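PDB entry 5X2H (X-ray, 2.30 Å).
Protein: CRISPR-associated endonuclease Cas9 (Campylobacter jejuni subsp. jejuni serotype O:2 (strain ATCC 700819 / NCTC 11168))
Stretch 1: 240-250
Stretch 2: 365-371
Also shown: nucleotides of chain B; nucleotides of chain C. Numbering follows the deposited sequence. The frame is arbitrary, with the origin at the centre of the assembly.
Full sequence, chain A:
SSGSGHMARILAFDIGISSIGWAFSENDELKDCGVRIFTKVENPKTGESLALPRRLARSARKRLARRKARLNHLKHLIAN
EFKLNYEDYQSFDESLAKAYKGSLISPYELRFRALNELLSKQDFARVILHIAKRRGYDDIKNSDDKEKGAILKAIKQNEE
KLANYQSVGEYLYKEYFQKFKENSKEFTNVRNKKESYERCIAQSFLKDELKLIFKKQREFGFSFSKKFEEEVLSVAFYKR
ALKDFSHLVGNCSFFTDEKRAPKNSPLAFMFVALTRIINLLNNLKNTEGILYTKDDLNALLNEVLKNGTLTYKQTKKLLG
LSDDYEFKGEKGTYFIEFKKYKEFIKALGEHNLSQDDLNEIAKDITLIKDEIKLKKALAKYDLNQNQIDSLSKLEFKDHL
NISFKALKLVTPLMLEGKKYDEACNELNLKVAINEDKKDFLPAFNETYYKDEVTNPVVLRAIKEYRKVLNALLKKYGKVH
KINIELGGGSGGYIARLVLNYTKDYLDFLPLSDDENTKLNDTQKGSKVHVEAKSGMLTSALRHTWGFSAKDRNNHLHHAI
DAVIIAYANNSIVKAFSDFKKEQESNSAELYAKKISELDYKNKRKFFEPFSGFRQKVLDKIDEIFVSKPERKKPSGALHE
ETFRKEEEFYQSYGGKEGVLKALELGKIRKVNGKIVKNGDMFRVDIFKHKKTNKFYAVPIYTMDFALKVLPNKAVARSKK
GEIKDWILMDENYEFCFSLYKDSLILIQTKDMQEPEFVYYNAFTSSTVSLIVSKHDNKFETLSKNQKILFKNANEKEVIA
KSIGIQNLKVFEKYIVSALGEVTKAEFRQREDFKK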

# COMPACT_ATOMS: atom_id res chain seq x y z
N ARG A 240 -16.94 8.05 -11.80
CA ARG A 240 -15.70 8.32 -12.52
C ARG A 240 -15.06 7.02 -12.99
O ARG A 240 -15.12 5.99 -12.31
N ALA A 241 -14.44 7.07 -14.17
CA ALA A 241 -13.63 5.95 -14.63
C ALA A 241 -12.30 5.93 -13.87
O ALA A 241 -12.00 6.82 -13.07
N LEU A 242 -11.50 4.90 -14.13
CA LEU A 242 -10.20 4.80 -13.48
C LEU A 242 -9.35 6.03 -13.76
O LEU A 242 -9.31 6.53 -14.89
N LYS A 243 -8.70 6.54 -12.72
CA LYS A 243 -7.77 7.65 -12.88
C LYS A 243 -6.65 7.26 -13.83
O LYS A 243 -6.30 6.08 -13.96
N ASP A 244 -6.09 8.25 -14.52
CA ASP A 244 -5.02 7.99 -15.48
C ASP A 244 -3.86 7.27 -14.81
O ASP A 244 -3.32 7.74 -13.81
N PHE A 245 -3.50 6.11 -15.35
CA PHE A 245 -2.44 5.26 -14.82
C PHE A 245 -1.31 5.05 -15.83
O PHE A 245 -0.52 4.12 -15.68
N SER A 246 -1.24 5.89 -16.86
CA SER A 246 -0.21 5.72 -17.88
C SER A 246 1.20 5.82 -17.29
O SER A 246 2.13 5.21 -17.81
N HIS A 247 1.36 6.59 -16.21
CA HIS A 247 2.66 6.69 -15.56
C HIS A 247 3.12 5.35 -15.00
O HIS A 247 4.33 5.12 -14.87
N LEU A 248 2.19 4.46 -14.68
CA LEU A 248 2.53 3.19 -14.05
C LEU A 248 2.96 2.12 -15.05
O LEU A 248 3.44 1.07 -14.63
N VAL A 249 2.80 2.36 -16.35
CA VAL A 249 3.25 1.39 -17.34
C VAL A 249 4.77 1.32 -17.33
O VAL A 249 5.46 2.33 -17.18
N GLY A 250 5.30 0.10 -17.46
CA GLY A 250 6.74 -0.10 -17.49
C GLY A 250 7.37 0.38 -18.79
O GLY A 250 6.71 0.83 -19.73
N ILE A 365 -7.01 3.19 -26.44
CA ILE A 365 -8.05 2.32 -25.90
C ILE A 365 -7.54 1.61 -24.64
O ILE A 365 -8.30 1.41 -23.69
N THR A 366 -6.26 1.24 -24.62
CA THR A 366 -5.70 0.55 -23.47
C THR A 366 -5.64 1.46 -22.25
O THR A 366 -5.90 1.02 -21.12
N LEU A 367 -5.32 2.74 -22.45
CA LEU A 367 -5.06 3.65 -21.34
C LEU A 367 -6.27 4.49 -20.94
O LEU A 367 -6.53 4.65 -19.75
N ILE A 368 -7.02 5.03 -21.90
CA ILE A 368 -8.10 5.97 -21.60
C ILE A 368 -9.36 5.15 -21.35
O ILE A 368 -10.12 4.82 -22.26
N LYS A 369 -9.59 4.82 -20.07
CA LYS A 369 -10.78 4.08 -19.69
C LYS A 369 -12.03 4.94 -19.65
O LYS A 369 -13.14 4.40 -19.67
N ASP A 370 -11.88 6.26 -19.57
CA ASP A 370 -13.01 7.18 -19.65
C ASP A 370 -13.46 7.27 -21.10
O ASP A 370 -12.72 7.78 -21.95
N GLU A 371 -14.66 6.77 -21.39
CA GLU A 371 -15.11 6.64 -22.77
C GLU A 371 -15.23 8.00 -23.46
O GLU A 371 -14.89 8.14 -24.64

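The two stretches meet through a small, largely apolar contact that buries 363 Å² and contains no direct hydrogen bond between them; one water bridges the two backbones, while stretch 1 is hydrogen-bonded to chain B and Lys-369 of stretch 2 to chain C. Arg-240 (chi1 m) takes no part in the packing, since the end of its side chain leads away, but its backbone O accepts a hydrogen bond from O2' of U16 in chain B at 2.8 Å.

Ala-241 points toward stretch 2. Its CB lies 3.7 Å from Asp-370 CA and 3.9 Å from Lys-369 O, so a single methyl group suits a place where the two backbones run close, the CA atoms of Ala-241 and Asp-370 being 5.2 Å apart. Asp-370 (chi1 t) touches this methyl through its CB, while its carboxylate caps a helix that begins right after it.

Leu-242 (m, t) points sideways and serves both protein and nucleic acid: its CB is 4.4 Å from Lys-369 CG, its CD2 is 3.4 Å from O2 of C15 in chain B, and its CD1 is 3.5 Å from O4' of DG16 in chain C. Water 1 joins the backbones here, donating to Leu-242 O at 3.1 Å and accepting from Lys-369 N at 3.1 Å. Lys-243 points away in an extended, all-t conformation, and its backbone N donates to O2' of C15 at 3.0 Å.

Asp-244 (t) organizes the turn within stretch 1. Its OD1 accepts from Ser-246 N at 3.0 Å and from Ser-246 OG at 2.6 Å, holding the start of the 3-10 segment.

Phe-245 (p) is the buried centre of the contact. Its CB leaves sideways, but the ring reaches stretch 2, where CE1 lies 4.0 Å from Leu-367 CD2. Thr-366 O and Lys-369 CE meet the ring edge, at 3.9 and 3.8 Å from Phe-245 CZ, while C2' of DG16 lies over one face. A flat, apolar ring can thus serve sugar and protein together. Lys-369 (m, m, t, t) suits this junction because its aliphatic chain packs against the ring, whereas its NZ continues to DG16, donating to OP1 at 3.0 Å and weakly to O5' at 3.3 Å.

Ser-246 (p), its hydroxyl engaged by Asp-244, offers CB to Leu-367 CD1 at 4.0 Å. His-247 and Leu-248 are out of reach. Val-249 (t) points back toward stretch 2, placing CG2 4.1 Å from Leu-367 CD2. Leu-367 (m, t) is therefore touched by Phe-245, Ser-246 and Val-249, its branched end well suited to meeting several neighbours.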

# COMPACT_ATOMS: atom_id res chain seq x y z
CB ARG A 240 -14.72 9.09 -11.63
CG ARG A 240 -15.19 10.48 -11.24
CD ARG A 240 -14.55 10.95 -9.94
NE ARG A 240 -15.04 12.26 -9.55
CZ ARG A 240 -16.19 12.47 -8.91
NH1 ARG A 240 -16.97 11.44 -8.58
NH2 ARG A 240 -16.57 13.70 -8.60
CB ALA A 241 -13.41 6.03 -16.14
CB LEU A 242 -9.46 3.55 -13.95
CG LEU A 242 -10.02 2.17 -13.57
CD1 LEU A 242 -9.06 1.08 -14.03
CD2 LEU A 242 -10.26 2.07 -12.07
CB LYS A 243 -7.20 8.06 -11.52
CG LYS A 243 -6.44 9.37 -11.48
CD LYS A 243 -5.96 9.65 -10.06
CE LYS A 243 -5.20 10.96 -9.97
NZ LYS A 243 -4.79 11.27 -8.57
CB ASP A 244 -4.55 9.30 -16.12
CG ASP A 244 -3.54 9.07 -17.23
OD1 ASP A 244 -2.40 8.67 -16.94
OD2 ASP A 244 -3.90 9.28 -18.41
CB PHE A 245 -3.00 3.91 -14.37
CG PHE A 245 -3.82 3.22 -15.42
CD1 PHE A 245 -3.21 2.47 -16.41
CD2 PHE A 245 -5.20 3.33 -15.42
CE1 PHE A 245 -3.97 1.84 -17.39
CE2 PHE A 245 -5.96 2.70 -16.39
CZ PHE A 245 -5.34 1.95 -17.38
CB SER A 246 -0.39 6.75 -19.00
OG SER A 246 -0.43 8.06 -18.47
CB HIS A 247 2.61 7.74 -14.45
CG HIS A 247 3.28 9.03 -14.80
ND1 HIS A 247 2.78 9.89 -15.76
CD2 HIS A 247 4.40 9.61 -14.32
CE1 HIS A 247 3.57 10.94 -15.86
NE2 HIS A 247 4.56 10.80 -14.99
CB LEU A 248 1.34 2.67 -13.23
CG LEU A 248 0.87 3.57 -12.09
CD1 LEU A 248 -0.26 2.92 -11.31
CD2 LEU A 248 2.03 3.92 -11.17
CB VAL A 249 2.72 1.77 -18.74
CG1 VAL A 249 3.25 0.82 -19.80
CG2 VAL A 249 1.20 1.77 -18.73
CB ILE A 365 -8.51 1.32 -26.97
CG1 ILE A 365 -9.02 2.06 -28.21
CG2 ILE A 365 -9.59 0.40 -26.42
CD1 ILE A 365 -9.50 1.14 -29.32
CB THR A 366 -4.31 0.01 -23.80
OG1 THR A 366 -4.40 -0.91 -24.90
CG2 THR A 366 -3.70 -0.70 -22.60
CB LEU A 367 -3.89 4.58 -21.70
CG LEU A 367 -2.54 3.91 -21.90
CD1 LEU A 367 -1.49 4.93 -22.33
CD2 LEU A 367 -2.10 3.19 -20.63
CB ILE A 368 -8.29 6.99 -22.72
CG1 ILE A 368 -6.96 7.67 -23.05
CG2 ILE A 368 -9.33 8.03 -22.31
CD1 ILE A 368 -7.03 8.61 -24.23
CB LYS A 369 -10.56 3.42 -18.32
CG LYS A 369 -9.35 2.51 -18.25
CD LYS A 369 -9.50 1.31 -19.19
CE LYS A 369 -8.32 0.36 -19.06
NZ LYS A 369 -8.50 -0.88 -19.86
CB ASP A 370 -12.62 8.55 -19.09
CG ASP A 370 -13.82 9.45 -18.86
OD1 ASP A 370 -14.71 9.51 -19.72
OD2 ASP A 370 -13.86 10.10 -17.79
CB GLU A 371 -16.43 5.88 -22.83
CG GLU A 371 -16.39 4.55 -22.09
CD GLU A 371 -17.30 3.51 -22.71
OE1 GLU A 371 -18.19 3.88 -23.51
OE2 GLU A 371 -17.11 2.31 -22.42
P U B 16 -9.87 7.58 -7.72
OP1 U B 16 -10.13 8.94 -8.24
OP2 U B 16 -9.70 7.36 -6.27
O5' U B 16 -11.06 6.63 -8.20
C5' U B 16 -11.52 6.65 -9.54
C4' U B 16 -12.64 5.67 -9.76
O4' U B 16 -12.16 4.31 -9.56
C3' U B 16 -13.83 5.77 -8.81
O3' U B 16 -14.71 6.83 -9.14
C2' U B 16 -14.46 4.39 -8.94
O2' U B 16 -15.21 4.28 -10.14
C1' U B 16 -13.22 3.50 -9.07
N1 U B 16 -12.82 2.89 -7.78
C2 U B 16 -13.51 1.76 -7.38
O2 U B 16 -14.43 1.27 -8.02
N3 U B 16 -13.10 1.22 -6.19
C4 U B 16 -12.09 1.67 -5.37
O4 U B 16 -11.84 1.07 -4.32
C5 U B 16 -11.42 2.84 -5.86
C6 U B 16 -11.79 3.39 -7.02
P C B 15 -4.45 5.95 -5.18
OP1 C B 15 -4.28 7.42 -5.03
OP2 C B 15 -4.71 5.10 -4.00
O5' C B 15 -5.63 5.68 -6.23
C5' C B 15 -5.60 6.27 -7.52
C4' C B 15 -6.57 5.59 -8.46
O4' C B 15 -6.36 4.15 -8.46
C3' C B 15 -8.04 5.73 -8.13
O3' C B 15 -8.58 6.99 -8.49
C2' C B 15 -8.66 4.57 -8.90
O2' C B 15 -8.75 4.87 -10.28
C1' C B 15 -7.58 3.49 -8.71
N1 C B 15 -7.88 2.57 -7.59
C2 C B 15 -8.81 1.55 -7.80
O2 C B 15 -9.37 1.45 -8.90
N3 C B 15 -9.09 0.69 -6.79
C4 C B 15 -8.47 0.83 -5.61
N4 C B 15 -8.77 -0.03 -4.64
C5 C B 15 -7.52 1.86 -5.38
C6 C B 15 -7.25 2.70 -6.39
P DG C 16 -9.47 -3.42 -17.23
OP1 DG C 16 -9.88 -3.18 -18.63
OP2 DG C 16 -8.99 -4.76 -16.82
O5' DG C 16 -8.33 -2.36 -16.86
C5' DG C 16 -7.01 -2.81 -16.64
C4' DG C 16 -6.17 -1.71 -16.02
O4' DG C 16 -6.65 -1.43 -14.68
C3' DG C 16 -4.71 -2.07 -15.84
O3' DG C 16 -3.99 -1.77 -17.03
C2' DG C 16 -4.29 -1.16 -14.69
C1' DG C 16 -5.56 -1.12 -13.83
N9 DG C 16 -5.55 -2.05 -12.71
C8 DG C 16 -6.39 -3.13 -12.53
N7 DG C 16 -6.16 -3.78 -11.43
C5 DG C 16 -5.11 -3.10 -10.84
C6 DG C 16 -4.43 -3.36 -9.62
O6 DG C 16 -4.63 -4.26 -8.80
N1 DG C 16 -3.42 -2.43 -9.39
C2 DG C 16 -3.10 -1.39 -10.23
N2 DG C 16 -2.09 -0.59 -9.84
N3 DG C 16 -3.73 -1.14 -11.38
C4 DG C 16 -4.72 -2.03 -11.61
O HOH W 1 -8.02 5.58 -17.49